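Local coordinates for luciferase-like monooxygenase (Streptomyces bottropensis, PDB 4US5), which probably acts as a flavin-dependent monooxygenase of the bacterial luciferase family, inserting oxygen from molecular oxygen into an organic substrate, at residues E30-R42 / Y326-R338. Numbering follows the deposited sequence.
Sequences ELARLADRLGYER and YRLLAEAFELTPR
Leu335 lays CD2 over one face of the Tyr40 ring, a CH-pi contact 4.1 Å from the centroid, while the phenol edge runs in plane to the carbonyl of Tyr326. The Tyr326 ring carries Leu31 CD1 on a face in the same manner and meets the Tyr40 ring obliquely, planes 54° apart. In the conformer described here, Leu34 CD1 lies over a face of the Arg327 guanidinium, 3.4 Å from Arg327 NH1. Tyr40 OH donates to Tyr326 O at 2.6 Å, on a lone pair in the carbonyl plane; that oxygen also accepts from Ala330 N, so two bonds grip it. With CG anti to the carbonyl carbon (chi1 -75°), the Tyr40 ring is carried toward helix 326-332, although its CB points away, and an alanine here would probably cost Tyr326 O its hydroxyl donor, leaving it Ala330 N, and Leu335 CD2 the ring face it lies on. The contact joins the first and last helices, 21-38 and 319-332, of the family's TIM barrel, where strands 6-11 and 309-313 pair in parallel; the axes of 30-38 and 326-332 run 15° apart, and Leu38 CD1 touches Ala330 CB and Arg327 CA. Helix 21-38 ends in a Schellman motif at Gly39, whose CA approaches Thr336 O at 3.4 Å. The C-terminal tail beyond helix 319-332 crosses to this helix end, where Arg338 N bonds to Arg37 O. Arg338 NH1 reaches Asp36 O at 2.8 Å, on a lone pair, and Arg338 NH1 and NH2 together grip Tyr40 O end-on, each at 2.9 Å. Asp36 OD1 adds only a long, out-of-plane charge contact to Arg338 NH1, its carboxylate being held by the backbone N-H groups of Ser71, Gly72 and Ile73. Tyr326 OH bonds to Val312 O and Ser314 OG, at the end of strand 309-313.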
loop_
_atom_site.group_PDB
_atom_site.type_symbol
_atom_site.label_atom_id
_atom_site.label_comp_id
_atom_site.label_asym_id
_atom_site.label_seq_id
_atom_site.Cartn_x
_atom_site.Cartn_y
_atom_site.Cartn_z
ATOM N N GLU B 30 5.465 -16.498 3.111
ATOM C CA GLU B 30 5.684 -17.919 3.022
ATOM C C GLU B 30 4.369 -18.713 3.083
ATOM O O GLU B 30 4.120 -19.637 2.269
ATOM C CB GLU B 30 6.573 -18.401 4.163
ATOM C CG GLU B 30 7.054 -19.825 3.924
ATOM C CD GLU B 30 8.046 -20.340 4.958
ATOM O OE1 GLU B 30 8.218 -19.695 6.037
ATOM O OE2 GLU B 30 8.632 -21.437 4.682
ATOM N N LEU B 31 3.498 -18.310 3.975
ATOM C CA LEU B 31 2.189 -18.966 4.092
ATOM C C LEU B 31 1.353 -18.737 2.854
ATOM O O LEU B 31 0.685 -19.658 2.363
ATOM C CB LEU B 31 1.462 -18.521 5.344
ATOM C CG LEU B 31 0.073 -19.093 5.547
ATOM C CD1 LEU B 31 0.099 -20.610 5.636
ATOM C CD2 LEU B 31 -0.563 -18.484 6.797
ATOM N N ALA B 32 1.383 -17.527 2.306
ATOM C CA ALA B 32 0.638 -17.236 1.097
ATOM C C ALA B 32 1.123 -18.060 -0.119
ATOM O O ALA B 32 0.326 -18.534 -0.883
ATOM C CB ALA B 32 0.714 -15.763 0.770
ATOM N N ARG B 33 2.435 -18.198 -0.267
ATOM C CA ARG B 33 2.994 -19.036 -1.336
ATOM C C ARG B 33 2.534 -20.498 -1.174
ATOM O O ARG B 33 2.095 -21.138 -2.137
ATOM C CB ARG B 33 4.510 -18.970 -1.326
ATOM C CG ARG B 33 5.111 -17.656 -1.799
ATOM C CD ARG B 33 6.631 -17.880 -1.776
ATOM N NE ARG B 33 7.443 -16.709 -2.023
ATOM C CZ ARG B 33 8.285 -16.189 -1.143
ATOM N NH1 ARG B 33 8.395 -16.709 0.077
ATOM N NH2 ARG B 33 8.998 -15.128 -1.482
ATOM N N LEU B 34 2.551 -20.986 0.059
ATOM C CA LEU B 34 2.053 -22.351 0.338
ATOM C C LEU B 34 0.586 -22.483 -0.002
ATOM O O LEU B 34 0.174 -23.420 -0.708
ATOM C CB LEU B 34 2.326 -22.740 1.770
ATOM C CG LEU B 34 1.840 -24.142 2.176
ATOM C CD1 LEU B 34 2.578 -25.225 1.352
ATOM C CD2 LEU B 34 2.065 -24.375 3.628
ATOM N N ALA B 35 -0.206 -21.524 0.475
ATOM C CA ALA B 35 -1.629 -21.533 0.229
ATOM C C ALA B 35 -1.946 -21.456 -1.250
ATOM O O ALA B 35 -2.881 -22.117 -1.748
ATOM C CB ALA B 35 -2.289 -20.402 1.002
ATOM N N ASP B 36 -1.159 -20.677 -1.992
ATOM C CA ASP B 36 -1.316 -20.607 -3.428
ATOM C C ASP B 36 -1.089 -22.003 -4.044
ATOM O O ASP B 36 -1.951 -22.502 -4.804
ATOM C CB ASP B 36 -0.306 -19.581 -3.992
ATOM C CG ASP B 36 -0.488 -19.275 -5.470
ATOM O OD1 ASP B 36 -1.606 -19.204 -5.967
ATOM O OD2 ASP B 36 0.551 -19.000 -6.117
ATOM N N ARG B 37 0.022 -22.618 -3.719
ATOM C CA ARG B 37 0.382 -23.954 -4.274
ATOM C C ARG B 37 -0.636 -25.022 -3.898
ATOM O O ARG B 37 -0.925 -25.891 -4.697
ATOM C CB ARG B 37 1.752 -24.383 -3.772
ATOM C CG ARG B 37 2.849 -23.565 -4.458
ATOM C CD ARG B 37 4.240 -24.075 -4.202
ATOM N NE ARG B 37 4.476 -24.402 -2.780
ATOM C CZ ARG B 37 4.945 -23.529 -1.866
ATOM N NH1 ARG B 37 5.245 -22.272 -2.199
ATOM N NH2 ARG B 37 5.148 -23.923 -0.616
ATOM N N LEU B 38 -1.157 -24.959 -2.681
ATOM C CA LEU B 38 -2.062 -26.006 -2.178
ATOM C C LEU B 38 -3.497 -25.911 -2.660
ATOM O O LEU B 38 -4.248 -26.866 -2.504
ATOM C CB LEU B 38 -2.051 -26.022 -0.651
ATOM C CG LEU B 38 -0.774 -26.524 -0.000
ATOM C CD1 LEU B 38 -0.884 -26.372 1.506
ATOM C CD2 LEU B 38 -0.488 -27.974 -0.372
ATOM N N GLY B 39 -3.891 -24.789 -3.209
ATOM C CA GLY B 39 -5.226 -24.602 -3.752
ATOM C C GLY B 39 -6.208 -23.886 -2.857
ATOM O O GLY B 39 -7.410 -24.010 -3.027
ATOM N N TYR B 40 -5.711 -23.116 -1.883
ATOM C CA TYR B 40 -6.614 -22.210 -1.153
ATOM C C TYR B 40 -7.206 -21.171 -2.111
ATOM O O TYR B 40 -6.561 -20.764 -3.091
ATOM C CB TYR B 40 -5.872 -21.561 0.041
ATOM C CG TYR B 40 -5.643 -22.488 1.225
ATOM C CD1 TYR B 40 -4.691 -23.475 1.198
ATOM C CD2 TYR B 40 -6.347 -22.300 2.419
ATOM C CE1 TYR B 40 -4.483 -24.308 2.300
ATOM C CE2 TYR B 40 -6.159 -23.113 3.524
ATOM C CZ TYR B 40 -5.240 -24.120 3.467
ATOM O OH TYR B 40 -5.034 -24.942 4.530
ATOM N N GLU B 41 -8.421 -20.730 -1.837
ATOM C CA GLU B 41 -9.151 -19.816 -2.721
ATOM C C GLU B 41 -8.657 -18.377 -2.664
ATOM O O GLU B 41 -8.479 -17.742 -3.706
ATOM C CB GLU B 41 -10.654 -19.788 -2.412
ATOM C CG GLU B 41 -11.329 -21.116 -2.497
ATOM C CD GLU B 41 -11.304 -21.728 -3.877
ATOM O OE1 GLU B 41 -11.412 -20.956 -4.885
ATOM O OE2 GLU B 41 -11.090 -22.965 -3.925
ATOM N N ARG B 42 -8.491 -17.853 -1.439
ATOM C CA ARG B 42 -8.072 -16.460 -1.218
ATOM C C ARG B 42 -7.214 -16.347 0.029
ATOM O O ARG B 42 -7.276 -17.188 0.930
ATOM C CB ARG B 42 -9.255 -15.489 -1.146
ATOM C CG ARG B 42 -10.148 -15.604 0.099
ATOM C CD ARG B 42 -11.517 -14.974 -0.111
ATOM N NE ARG B 42 -12.387 -15.779 -0.979
ATOM C CZ ARG B 42 -12.961 -15.349 -2.111
ATOM N NH1 ARG B 42 -12.729 -14.129 -2.596
ATOM N NH2 ARG B 42 -13.766 -16.158 -2.780
ATOM N N TYR B 326 -1.840 -25.826 8.005
ATOM C CA TYR B 326 -2.457 -25.520 6.761
ATOM C C TYR B 326 -2.296 -26.613 5.699
ATOM O O TYR B 326 -3.170 -26.792 4.866
ATOM C CB TYR B 326 -1.977 -24.125 6.228
ATOM C CG TYR B 326 -2.588 -22.971 6.968
ATOM C CD1 TYR B 326 -1.993 -22.456 8.099
ATOM C CD2 TYR B 326 -3.770 -22.363 6.525
ATOM C CE1 TYR B 326 -2.555 -21.384 8.801
ATOM C CE2 TYR B 326 -4.334 -21.295 7.231
ATOM C CZ TYR B 326 -3.722 -20.820 8.364
ATOM O OH TYR B 326 -4.264 -19.703 9.037
ATOM N N ARG B 327 -1.141 -27.295 5.699
ATOM C CA ARG B 327 -0.906 -28.436 4.811
ATOM C C ARG B 327 -1.875 -29.578 5.113
ATOM O O ARG B 327 -2.490 -30.124 4.224
ATOM C CB ARG B 327 0.507 -28.973 5.002
ATOM C CG ARG B 327 1.541 -28.237 4.237
ATOM C CD ARG B 327 2.724 -29.173 3.942
ATOM N NE ARG B 327 3.899 -28.415 3.618
ATOM C CZ ARG B 327 4.240 -28.088 2.376
ATOM N NH1 ARG B 327 3.485 -28.477 1.352
ATOM N NH2 ARG B 327 5.343 -27.366 2.159
ATOM N N LEU B 328 -2.016 -29.891 6.376
ATOM C CA LEU B 328 -2.914 -30.992 6.803
ATOM C C LEU B 328 -4.359 -30.681 6.485
ATOM O O LEU B 328 -5.115 -31.553 6.022
ATOM C CB LEU B 328 -2.755 -31.267 8.292
ATOM C CG LEU B 328 -1.448 -31.861 8.752
ATOM C CD1 LEU B 328 -1.372 -31.811 10.263
ATOM C CD2 LEU B 328 -1.253 -33.299 8.226
ATOM N N LEU B 329 -4.753 -29.407 6.629
ATOM C CA LEU B 329 -6.103 -29.002 6.267
ATOM C C LEU B 329 -6.398 -29.124 4.761
ATOM O O LEU B 329 -7.480 -29.554 4.366
ATOM C CB LEU B 329 -6.393 -27.550 6.722
ATOM C CG LEU B 329 -6.638 -27.319 8.189
ATOM C CD1 LEU B 329 -6.614 -25.811 8.506
ATOM C CD2 LEU B 329 -7.973 -27.941 8.572
ATOM N N ALA B 330 -5.461 -28.696 3.929
ATOM C CA ALA B 330 -5.629 -28.817 2.513
ATOM C C ALA B 330 -5.877 -30.289 2.129
ATOM O O ALA B 330 -6.693 -30.574 1.250
ATOM C CB ALA B 330 -4.408 -28.300 1.779
ATOM N N GLU B 331 -5.109 -31.178 2.717
ATOM C CA GLU B 331 -5.229 -32.645 2.438
ATOM C C GLU B 331 -6.595 -33.160 2.966
ATOM O O GLU B 331 -7.339 -33.818 2.255
ATOM C CB GLU B 331 -4.080 -33.382 3.120
ATOM C CG GLU B 331 -4.063 -34.902 2.924
ATOM C CD GLU B 331 -2.967 -35.611 3.753
ATOM O OE1 GLU B 331 -2.462 -35.048 4.762
ATOM O OE2 GLU B 331 -2.624 -36.761 3.396
ATOM N N ALA B 332 -6.964 -32.742 4.163
ATOM C CA ALA B 332 -8.254 -33.169 4.724
ATOM C C ALA B 332 -9.457 -32.711 3.915
ATOM O O ALA B 332 -10.455 -33.431 3.813
ATOM C CB ALA B 332 -8.374 -32.700 6.162
ATOM N N PHE B 333 -9.385 -31.521 3.321
ATOM C CA PHE B 333 -10.463 -31.003 2.489
ATOM C C PHE B 333 -10.277 -31.276 0.987
ATOM O O PHE B 333 -11.018 -30.746 0.167
ATOM C CB PHE B 333 -10.664 -29.511 2.782
ATOM C CG PHE B 333 -11.354 -29.265 4.076
ATOM C CD1 PHE B 333 -10.643 -29.289 5.277
ATOM C CD2 PHE B 333 -12.723 -29.154 4.118
ATOM C CE1 PHE B 333 -11.287 -29.099 6.471
ATOM C CE2 PHE B 333 -13.362 -28.980 5.323
ATOM C CZ PHE B 333 -12.644 -28.972 6.488
ATOM N N GLU B 334 -9.314 -32.118 0.667
ATOM C CA GLU B 334 -9.128 -32.608 -0.699
ATOM C C GLU B 334 -8.893 -31.475 -1.689
ATOM O O GLU B 334 -9.440 -31.466 -2.799
ATOM C CB GLU B 334 -10.335 -33.516 -1.124
ATOM C CG GLU B 334 -10.343 -34.786 -0.291
ATOM C CD GLU B 334 -11.575 -35.686 -0.512
ATOM O OE1 GLU B 334 -12.406 -35.456 -1.436
ATOM O OE2 GLU B 334 -11.720 -36.602 0.262
ATOM N N LEU B 335 -8.125 -30.479 -1.257
ATOM C CA LEU B 335 -7.837 -29.360 -2.138
ATOM C C LEU B 335 -7.021 -29.865 -3.352
ATOM O O LEU B 335 -6.090 -30.651 -3.199
ATOM C CB LEU B 335 -7.062 -28.265 -1.410
ATOM C CG LEU B 335 -7.904 -27.116 -0.822
ATOM C CD1 LEU B 335 -8.977 -27.661 0.097
ATOM C CD2 LEU B 335 -7.019 -26.121 -0.115
ATOM N N THR B 336 -7.337 -29.329 -4.508
ATOM C CA THR B 336 -6.534 -29.551 -5.711
ATOM C C THR B 336 -5.395 -28.509 -5.756
ATOM O O THR B 336 -5.661 -27.314 -5.826
ATOM C CB THR B 336 -7.406 -29.400 -6.964
ATOM O OG1 THR B 336 -8.441 -30.385 -6.950
ATOM C CG2 THR B 336 -6.582 -29.569 -8.238
ATOM N N PRO B 337 -4.130 -28.968 -5.740
ATOM C CA PRO B 337 -3.007 -28.039 -5.853
ATOM C C PRO B 337 -2.950 -27.319 -7.184
ATOM O O PRO B 337 -3.568 -27.760 -8.172
ATOM C CB PRO B 337 -1.776 -28.918 -5.660
ATOM C CG PRO B 337 -2.218 -30.328 -5.855
ATOM C CD PRO B 337 -3.705 -30.385 -5.718
ATOM N N ARG B 338 -2.254 -26.173 -7.203
ATOM C CA ARG B 338 -2.068 -25.388 -8.417
ATOM C C ARG B 338 -0.783 -25.753 -9.129
ATOM O O ARG B 338 0.114 -26.323 -8.516
ATOM C CB ARG B 338 -2.052 -23.878 -8.068
ATOM C CG ARG B 338 -3.411 -23.354 -7.627
ATOM C CD ARG B 338 -3.476 -21.841 -7.643
ATOM N NE ARG B 338 -4.813 -21.383 -7.349
ATOM C CZ ARG B 338 -5.298 -21.169 -6.108
ATOM N NH1 ARG B 338 -4.564 -21.427 -5.025
ATOM N NH2 ARG B 338 -6.541 -20.758 -5.956
HETATM O O HOH W 1 3.279 -27.285 -1.749
HETATM O O HOH W 2 6.223 -26.453 -0.026
HETATM O O HOH W 3 -3.791 -29.471 -2.184
#